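Local coordinates for biofilm-associated surface protein (Staphylococcus aureus, PDB 7C7U) that probably promotes biofilm formation as a calcium-binding, cell wall-anchored surface protein and a switch that modulates functional amyloid, at residues L261-Y273 and G324-I338. Sequence-based numbering, arbitrary orientation.
Sequences LLPYIEGVELHQY and GVRVVLKLNKSVNNI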
ATOM      1  N   LEU A 261       8.616  17.095   4.631  1.00 35.47           N
ATOM      2  CA  LEU A 261       9.504  15.953   4.482  1.00 35.30           C
ATOM      3  C   LEU A 261      10.921  16.265   4.932  1.00 34.61           C
ATOM      4  O   LEU A 261      11.703  15.341   5.155  1.00 34.82           O
ATOM      5  CB  LEU A 261       9.518  15.479   3.023  1.00 36.47           C
ATOM      6  CG  LEU A 261       8.316  14.637   2.618  1.00 34.03           C
ATOM      7  CD1 LEU A 261       8.412  14.212   1.166  1.00 34.78           C
ATOM      8  CD2 LEU A 261       8.239  13.409   3.542  1.00 35.93           C
ATOM      9  N   LEU A 262      11.265  17.538   5.078  1.00 36.43           N
ATOM     10  CA  LEU A 262      12.654  17.908   5.346  1.00 39.97           C
ATOM     11  C   LEU A 262      13.273  17.209   6.556  1.00 39.71           C
ATOM     12  O   LEU A 262      14.456  16.830   6.465  1.00 37.46           O
ATOM     13  CB  LEU A 262      12.753  19.430   5.501  1.00 42.08           C
ATOM     14  CG  LEU A 262      12.387  20.281   4.283  1.00 42.94           C
ATOM     15  CD1 LEU A 262      12.949  21.674   4.465  1.00 42.86           C
ATOM     16  CD2 LEU A 262      12.876  19.658   2.977  1.00 42.11           C
ATOM     17  N   PRO A 263      12.575  17.011   7.688  1.00 40.63           N
ATOM     18  CA  PRO A 263      13.182  16.252   8.808  1.00 39.65           C
ATOM     19  C   PRO A 263      13.566  14.816   8.469  1.00 41.00           C
ATOM     20  O   PRO A 263      14.304  14.179   9.239  1.00 41.03           O
ATOM     21  CB  PRO A 263      12.090  16.277   9.890  1.00 38.53           C
ATOM     22  CG  PRO A 263      11.266  17.476   9.585  1.00 44.93           C
ATOM     23  CD  PRO A 263      11.276  17.598   8.068  1.00 38.94           C
ATOM     24  N   TYR A 264      13.060  14.265   7.373  1.00 38.39           N
ATOM     25  CA  TYR A 264      13.325  12.883   7.015  1.00 35.51           C
ATOM     26  C   TYR A 264      14.311  12.736   5.874  1.00 37.46           C
ATOM     27  O   TYR A 264      14.579  11.609   5.455  1.00 38.74           O
ATOM     28  CB  TYR A 264      12.013  12.184   6.655  1.00 38.05           C
ATOM     29  CG  TYR A 264      10.991  12.340   7.738  1.00 39.82           C
ATOM     30  CD1 TYR A 264      10.975  11.473   8.816  1.00 42.15           C
ATOM     31  CD2 TYR A 264      10.067  13.373   7.709  1.00 40.55           C
ATOM     32  CE1 TYR A 264      10.051  11.612   9.826  1.00 42.76           C
ATOM     33  CE2 TYR A 264       9.134  13.525   8.721  1.00 40.26           C
ATOM     34  CZ  TYR A 264       9.137  12.631   9.776  1.00 40.06           C
ATOM     35  OH  TYR A 264       8.233  12.750  10.793  1.00 44.56           O
ATOM     36  N   ILE A 265      14.829  13.829   5.322  1.00 40.36           N
ATOM     37  CA  ILE A 265      15.698  13.749   4.156  1.00 34.95           C
ATOM     38  C   ILE A 265      17.152  13.841   4.591  1.00 34.93           C
ATOM     39  O   ILE A 265      17.555  14.805   5.251  1.00 39.96           O
ATOM     40  CB  ILE A 265      15.356  14.834   3.124  1.00 37.40           C
ATOM     41  CG1 ILE A 265      13.942  14.591   2.594  1.00 35.90           C
ATOM     42  CG2 ILE A 265      16.385  14.786   2.015  1.00 35.62           C
ATOM     43  CD1 ILE A 265      13.352  15.770   1.803  1.00 35.72           C
ATOM     44  N   GLU A 266      17.938  12.842   4.203  1.00 36.75           N
ATOM     45  CA  GLU A 266      19.386  12.855   4.371  1.00 43.95           C
ATOM     46  C   GLU A 266      20.083  13.554   3.210  1.00 45.20           C
ATOM     47  O   GLU A 266      21.069  14.269   3.417  1.00 45.96           O
ATOM     48  CB  GLU A 266      19.914  11.421   4.487  1.00 44.32           C
ATOM     49  CG  GLU A 266      21.435  11.302   4.619  1.00 47.76           C
ATOM     50  CD  GLU A 266      21.962  11.950   5.898  1.00 58.09           C
ATOM     51  OE1 GLU A 266      22.072  13.202   5.946  1.00 62.72           O
ATOM     52  OE2 GLU A 266      22.240  11.200   6.865  1.00 60.36           O
ATOM     53  N   GLY A 267      19.594  13.361   1.991  1.00 43.24           N
ATOM     54  CA  GLY A 267      20.204  14.010   0.845  1.00 42.42           C
ATOM     55  C   GLY A 267      19.241  14.086  -0.316  1.00 42.04           C
ATOM     56  O   GLY A 267      18.279  13.315  -0.405  1.00 37.06           O
ATOM     57  N   VAL A 268      19.521  15.030  -1.217  1.00 38.35           N
ATOM     58  CA  VAL A 268      18.722  15.279  -2.415  1.00 40.84           C
ATOM     59  C   VAL A 268      19.636  15.206  -3.628  1.00 36.20           C
ATOM     60  O   VAL A 268      20.698  15.835  -3.646  1.00 37.67           O
ATOM     61  CB  VAL A 268      18.018  16.645  -2.358  1.00 36.98           C
ATOM     62  CG1 VAL A 268      17.099  16.832  -3.575  1.00 37.53           C
ATOM     63  CG2 VAL A 268      17.246  16.788  -1.073  1.00 40.47           C
ATOM     64  N   GLU A 269      19.226  14.444  -4.640  1.00 32.65           N
ATOM     65  CA  GLU A 269      20.063  14.180  -5.803  1.00 34.82           C
ATOM     66  C   GLU A 269      19.257  14.331  -7.083  1.00 33.39           C
ATOM     67  O   GLU A 269      18.059  14.041  -7.117  1.00 31.42           O
ATOM     68  CB  GLU A 269      20.639  12.760  -5.772  1.00 34.40           C
ATOM     69  CG  GLU A 269      21.308  12.385  -4.453  1.00 39.61           C
ATOM     70  CD  GLU A 269      21.876  10.968  -4.480  1.00 44.48           C
ATOM     71  OE1 GLU A 269      21.400  10.144  -5.295  1.00 40.40           O
ATOM     72  OE2 GLU A 269      22.792  10.683  -3.684  1.00 46.78           O
ATOM     73  N   LEU A 270      19.950  14.711  -8.154  1.00 32.68           N
ATOM     74  CA  LEU A 270      19.376  14.752  -9.490  1.00 31.14           C
ATOM     75  C   LEU A 270      19.843  13.542 -10.281  1.00 30.20           C
ATOM     76  O   LEU A 270      21.046  13.255 -10.348  1.00 35.24           O
ATOM     77  CB  LEU A 270      19.779  16.040 -10.215  1.00 30.16           C
ATOM     78  CG  LEU A 270      19.141  16.274 -11.579  1.00 32.94           C
ATOM     79  CD1 LEU A 270      17.675  16.619 -11.393  1.00 32.35           C
ATOM     80  CD2 LEU A 270      19.866  17.412 -12.310  1.00 29.92           C
ATOM     81  N   HIS A 271      18.898  12.846 -10.898  1.00 28.52           N
ATOM     82  CA  HIS A 271      19.216  11.695 -11.725  1.00 31.27           C
ATOM     83  C   HIS A 271      18.768  11.941 -13.163  1.00 35.23           C
ATOM     84  O   HIS A 271      17.799  12.666 -13.424  1.00 31.45           O
ATOM     85  CB  HIS A 271      18.552  10.425 -11.179  1.00 31.20           C
ATOM     86  CG  HIS A 271      19.204   9.897  -9.943  1.00 31.12           C
ATOM     87  ND1 HIS A 271      19.342   8.546  -9.694  1.00 33.19           N
ATOM     88  CD2 HIS A 271      19.790  10.535  -8.905  1.00 35.56           C
ATOM     89  CE1 HIS A 271      19.971   8.378  -8.546  1.00 35.00           C
ATOM     90  NE2 HIS A 271      20.246   9.565  -8.042  1.00 34.54           N
ATOM     91  N   GLN A 272      19.482  11.327 -14.099  1.00 35.50           N
ATOM     92  CA  GLN A 272      19.023  11.360 -15.474  1.00 40.90           C
ATOM     93  C   GLN A 272      17.989  10.267 -15.675  1.00 42.68           C
ATOM     94  O   GLN A 272      18.064   9.194 -15.074  1.00 43.29           O
ATOM     95  CB  GLN A 272      20.186  11.205 -16.453  1.00 41.30           C
ATOM     96  CG  GLN A 272      20.773  12.551 -16.848  1.00 45.27           C
ATOM     97  CD  GLN A 272      21.576  12.496 -18.136  1.00 46.87           C
ATOM     98  OE1 GLN A 272      21.753  11.429 -18.720  1.00 51.62           O
ATOM     99  NE2 GLN A 272      22.055  13.657 -18.592  1.00 46.35           N
ATOM    100  N   TYR A 273      17.012  10.554 -16.521  1.00 45.14           N
ATOM    101  CA  TYR A 273      15.778   9.786 -16.536  1.00 47.68           C
ATOM    102  C   TYR A 273      15.244   9.607 -17.951  1.00 53.59           C
ATOM    103  O   TYR A 273      15.140  10.579 -18.707  1.00 49.61           O
ATOM    104  CB  TYR A 273      14.739  10.492 -15.654  1.00 44.88           C
ATOM    105  CG  TYR A 273      13.480   9.703 -15.423  1.00 48.24           C
ATOM    106  CD1 TYR A 273      12.277  10.350 -15.179  1.00 44.82           C
ATOM    107  CD2 TYR A 273      13.503   8.312 -15.395  1.00 53.34           C
ATOM    108  CE1 TYR A 273      11.122   9.646 -14.974  1.00 50.18           C
ATOM    109  CE2 TYR A 273      12.347   7.589 -15.171  1.00 55.66           C
ATOM    110  CZ  TYR A 273      11.158   8.262 -14.960  1.00 53.72           C
ATOM    111  OH  TYR A 273       9.993   7.563 -14.745  1.00 53.71           O
ATOM    112  N   GLY A 324      12.378  13.501 -19.353  1.00 31.95           N
ATOM    113  CA  GLY A 324      12.207  13.068 -17.970  1.00 31.46           C
ATOM    114  C   GLY A 324      13.269  13.704 -17.086  1.00 30.65           C
ATOM    115  O   GLY A 324      14.416  13.868 -17.505  1.00 32.64           O
ATOM    116  N   VAL A 325      12.867  14.088 -15.876  1.00 29.54           N
ATOM    117  CA  VAL A 325      13.782  14.601 -14.860  1.00 28.62           C
ATOM    118  C   VAL A 325      13.450  13.903 -13.543  1.00 31.72           C
ATOM    119  O   VAL A 325      12.279  13.827 -13.159  1.00 31.11           O
ATOM    120  CB  VAL A 325      13.682  16.131 -14.702  1.00 26.52           C
ATOM    121  CG1 VAL A 325      14.737  16.620 -13.741  1.00 30.03           C
ATOM    122  CG2 VAL A 325      13.878  16.836 -16.063  1.00 30.23           C
ATOM    123  N   ARG A 326      14.462  13.370 -12.866  1.00 29.65           N
ATOM    124  CA  ARG A 326      14.240  12.657 -11.605  1.00 27.51           C
ATOM    125  C   ARG A 326      14.944  13.358 -10.459  1.00 24.64           C
ATOM    126  O   ARG A 326      16.158  13.599 -10.513  1.00 28.79           O
ATOM    127  CB  ARG A 326      14.717  11.212 -11.684  1.00 26.85           C
ATOM    128  CG  ARG A 326      14.717  10.505 -10.308  1.00 26.51           C
ATOM    129  CD  ARG A 326      14.917   8.995 -10.479  1.00 31.86           C
ATOM    130  NE  ARG A 326      13.672   8.347 -10.894  1.00 36.66           N
ATOM    131  CZ  ARG A 326      13.544   7.059 -11.187  1.00 39.91           C
ATOM    132  NH1 ARG A 326      14.605   6.256 -11.129  1.00 38.37           N
ATOM    133  NH2 ARG A 326      12.356   6.579 -11.543  1.00 38.48           N
ATOM    134  N   VAL A 327      14.201  13.647  -9.401  1.00 29.29           N
ATOM    135  CA  VAL A 327      14.779  14.102  -8.144  1.00 27.82           C
ATOM    136  C   VAL A 327      14.647  12.965  -7.139  1.00 26.97           C
ATOM    137  O   VAL A 327      13.573  12.369  -7.017  1.00 24.43           O
ATOM    138  CB  VAL A 327      14.099  15.380  -7.635  1.00 25.37           C
ATOM    139  CG1 VAL A 327      14.670  15.784  -6.263  1.00 27.30           C
ATOM    140  CG2 VAL A 327      14.311  16.519  -8.645  1.00 27.33           C
ATOM    141  N   VAL A 328      15.728  12.672  -6.425  1.00 28.23           N
ATOM    142  CA  VAL A 328      15.762  11.572  -5.452  1.00 30.92           C
ATOM    143  C   VAL A 328      15.936  12.143  -4.054  1.00 28.18           C
ATOM    144  O   VAL A 328      16.895  12.880  -3.792  1.00 33.71           O
ATOM    145  CB  VAL A 328      16.883  10.573  -5.771  1.00 29.44           C
ATOM    146  CG1 VAL A 328      16.884   9.407  -4.709  1.00 31.61           C
ATOM    147  CG2 VAL A 328      16.718  10.018  -7.181  1.00 30.29           C
ATOM    148  N   LEU A 329      15.028  11.786  -3.146  1.00 31.77           N
ATOM    149  CA  LEU A 329      15.133  12.164  -1.742  1.00 26.72           C
ATOM    150  C   LEU A 329      15.520  10.901  -0.978  1.00 35.02           C
ATOM    151  O   LEU A 329      14.726   9.961  -0.906  1.00 29.11           O
ATOM    152  CB  LEU A 329      13.819  12.721  -1.210  1.00 31.04           C
ATOM    153  CG  LEU A 329      12.975  13.647  -2.072  1.00 36.98           C
ATOM    154  CD1 LEU A 329      11.707  13.929  -1.288  1.00 36.41           C
ATOM    155  CD2 LEU A 329      13.743  14.930  -2.418  1.00 31.32           C
ATOM    156  N   LYS A 330      16.730  10.884  -0.427  1.00 31.38           N
ATOM    157  CA  LYS A 330      17.202   9.758   0.365  1.00 33.67           C
ATOM    158  C   LYS A 330      16.724   9.927   1.805  1.00 35.46           C
ATOM    159  O   LYS A 330      17.056  10.921   2.462  1.00 37.10           O
ATOM    160  CB  LYS A 330      18.727   9.673   0.296  1.00 37.83           C
ATOM    161  CG  LYS A 330      19.246   9.113  -1.010  1.00 41.83           C
ATOM    162  CD  LYS A 330      20.712   8.680  -0.911  1.00 52.65           C
ATOM    163  CE  LYS A 330      21.154   7.967  -2.187  1.00 52.40           C
ATOM    164  NZ  LYS A 330      22.600   7.601  -2.210  1.00 57.74           N
ATOM    165  N   LEU A 331      15.936   8.974   2.291  1.00 37.58           N
ATOM    166  CA  LEU A 331      15.444   9.053   3.664  1.00 39.58           C
ATOM    167  C   LEU A 331      16.568   8.785   4.660  1.00 39.06           C
ATOM    168  O   LEU A 331      17.527   8.064   4.374  1.00 37.45           O
ATOM    169  CB  LEU A 331      14.309   8.056   3.893  1.00 33.30           C
ATOM    170  CG  LEU A 331      13.069   8.329   3.054  1.00 35.42           C
ATOM    171  CD1 LEU A 331      12.040   7.237   3.239  1.00 35.91           C
ATOM    172  CD2 LEU A 331      12.487   9.715   3.373  1.00 39.27           C
ATOM    173  N   ASN A 332      16.433   9.373   5.849  1.00 40.72           N
ATOM    174  CA  ASN A 332      17.391   9.156   6.924  1.00 42.82           C
ATOM    175  C   ASN A 332      16.865   8.201   7.994  1.00 43.36           C
ATOM    176  O   ASN A 332      17.559   7.967   8.985  1.00 41.70           O
ATOM    177  CB  ASN A 332      17.804  10.498   7.563  1.00 36.40           C
ATOM    178  CG  ASN A 332      16.637  11.269   8.161  1.00 40.86           C
ATOM    179  OD1 ASN A 332      15.595  10.705   8.478  1.00 40.06           O
ATOM    180  ND2 ASN A 332      16.812  12.583   8.310  1.00 39.80           N
ATOM    181  N   LYS A 333      15.676   7.633   7.794  1.00 36.80           N
ATOM    182  CA  LYS A 333      15.041   6.676   8.691  1.00 41.40           C
ATOM    183  C   LYS A 333      13.863   6.083   7.932  1.00 43.36           C
ATOM    184  O   LYS A 333      13.513   6.547   6.844  1.00 37.52           O
ATOM    185  CB  LYS A 333      14.582   7.325   9.997  1.00 39.58           C
ATOM    186  CG  LYS A 333      13.416   8.316   9.837  1.00 37.91           C
ATOM    187  CD  LYS A 333      13.198   9.129  11.114  1.00 44.98           C
ATOM    188  CE  LYS A 333      14.407  10.010  11.433  1.00 48.91           C
ATOM    189  NZ  LYS A 333      14.137  11.463  11.127  1.00 48.01           N
ATOM    190  N   SER A 334      13.254   5.054   8.520  1.00 38.25           N
ATOM    191  CA  SER A 334      12.174   4.337   7.850  1.00 39.25           C
ATOM    192  C   SER A 334      11.043   5.270   7.434  1.00 35.79           C
ATOM    193  O   SER A 334      10.646   6.171   8.178  1.00 36.14           O
ATOM    194  CB  SER A 334      11.611   3.244   8.758  1.00 33.25           C
ATOM    195  OG  SER A 334      10.477   2.635   8.151  1.00 34.05           O
ATOM    196  N   VAL A 335      10.492   5.014   6.243  1.00 37.33           N
ATOM    197  CA  VAL A 335       9.366   5.797   5.735  1.00 35.77           C
ATOM    198  C   VAL A 335       8.158   5.683   6.657  1.00 35.53           C
ATOM    199  O   VAL A 335       7.292   6.566   6.663  1.00 32.82           O
ATOM    200  CB  VAL A 335       9.019   5.369   4.291  1.00 31.97           C
ATOM    201  CG1 VAL A 335       8.282   4.050   4.259  1.00 30.17           C
ATOM    202  CG2 VAL A 335       8.219   6.492   3.558  1.00 33.74           C
ATOM    203  N   ASN A 336       8.089   4.618   7.457  1.00 34.90           N
ATOM    204  CA  ASN A 336       6.991   4.430   8.395  1.00 35.35           C
ATOM    205  C   ASN A 336       7.046   5.403   9.566  1.00 33.47           C
ATOM    206  O   ASN A 336       6.089   5.456  10.347  1.00 34.78           O
ATOM    207  CB  ASN A 336       6.994   2.976   8.907  1.00 35.21           C
ATOM    208  CG  ASN A 336       6.553   1.988   7.847  1.00 36.78           C
ATOM    209  OD1 ASN A 336       5.656   2.285   7.061  1.00 34.58           O
ATOM    210  ND2 ASN A 336       7.182   0.810   7.811  1.00 33.19           N
ATOM    211  N   ASN A 337       8.134   6.161   9.714  1.00 34.81           N
ATOM    212  CA  ASN A 337       8.276   7.133  10.792  1.00 35.66           C
ATOM    213  C   ASN A 337       7.645   8.487  10.487  1.00 38.15           C
ATOM    214  O   ASN A 337       7.652   9.360  11.358  1.00 38.09           O
ATOM    215  CB  ASN A 337       9.759   7.363  11.108  1.00 37.42           C
ATOM    216  CG  ASN A 337      10.424   6.149  11.710  1.00 42.87           C
ATOM    217  OD1 ASN A 337      11.467   5.697  11.240  1.00 43.09           O
ATOM    218  ND2 ASN A 337       9.810   5.601  12.747  1.00 43.15           N
ATOM    219  N   ILE A 338       7.108   8.698   9.288  1.00 36.06           N
ATOM    220  CA  ILE A 338       6.636  10.039   8.940  1.00 34.17           C
ATOM    221  C   ILE A 338       5.233  10.279   9.479  1.00 33.24           C
ATOM    222  O   ILE A 338       4.978  11.276  10.163  1.00 36.97           O
ATOM    223  CB  ILE A 338       6.686  10.258   7.415  1.00 32.74           C
ATOM    224  CG1 ILE A 338       8.105  10.069   6.877  1.00 34.02           C
ATOM    225  CG2 ILE A 338       6.140  11.648   7.087  1.00 36.48           C
ATOM    226  CD1 ILE A 338       8.178   9.957   5.332  1.00 31.89           C
TER
HETATM  227  O   HOH W   1      19.522  13.649   8.145  1.00 50.87           O
HETATM  228  O   HOH W   2      17.689   6.433 -10.822  1.00 38.01           O
HETATM  229  O   HOH W   3      14.677  12.338 -20.602  1.00 30.28           O
HETATM  230  O   HOH W   4      17.037  13.680 -17.574  1.00 32.47           O
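With CG1 of Val328 anti to the backbone N (chi1 -180°), its CG2 is left anti to the carbonyl carbon, and His271 turns its ring beside its own backbone N (chi1 -74°), which brings the methyl over the centre of the imidazole face, 3.6 Å from Val328 CG2 to His271 CD2. The two residues sit on neighbouring antiparallel strands, 267-272 and 324-331, inside a five-stranded sheet; a classic beta bulge, with Glu266 and Gly267 both facing Lys330, shifts the register by one between Ile265 and Gly267. Glu269 and Val328 exchange both backbone bonds, His271 N reaches Arg326 O at 2.9 Å, and the return bond from Arg326 N is weak.

The face with Glu269, His271, Arg326 and Lys330 carries charged and polar groups around Val328. His271 NE2 donates almost straight to Glu269 OE1 (3.0 Å), in the ring plane and on the anti side of the carboxylate, which fixes the ring's rotation. The main partner of Glu269 OE2 is Lys290, on the next strand; Lys330 NZ adds a weak salt bridge at 3.4 Å. The long, bent chain of Arg326 passes His271 CB to lay its guanidinium over Tyr273, planes 26° apart, while Asp232 holds NE.

On the other face branched Val268 packs CG1 on Val327 CG1, and Leu270 CD1 meets Val325 CG1; Val325 and Val327 also touch Tyr253, and Leu329 touches Ile257, joining two sheets. Past the strands, Ile338 CG1 lies over the face of Tyr264. Asn332, short and doubly polar, closes the corner: its backbone N reaches Tyr264 O, and its ND2 donates to Pro263 O at 3.1 Å, from above the carbonyl plane.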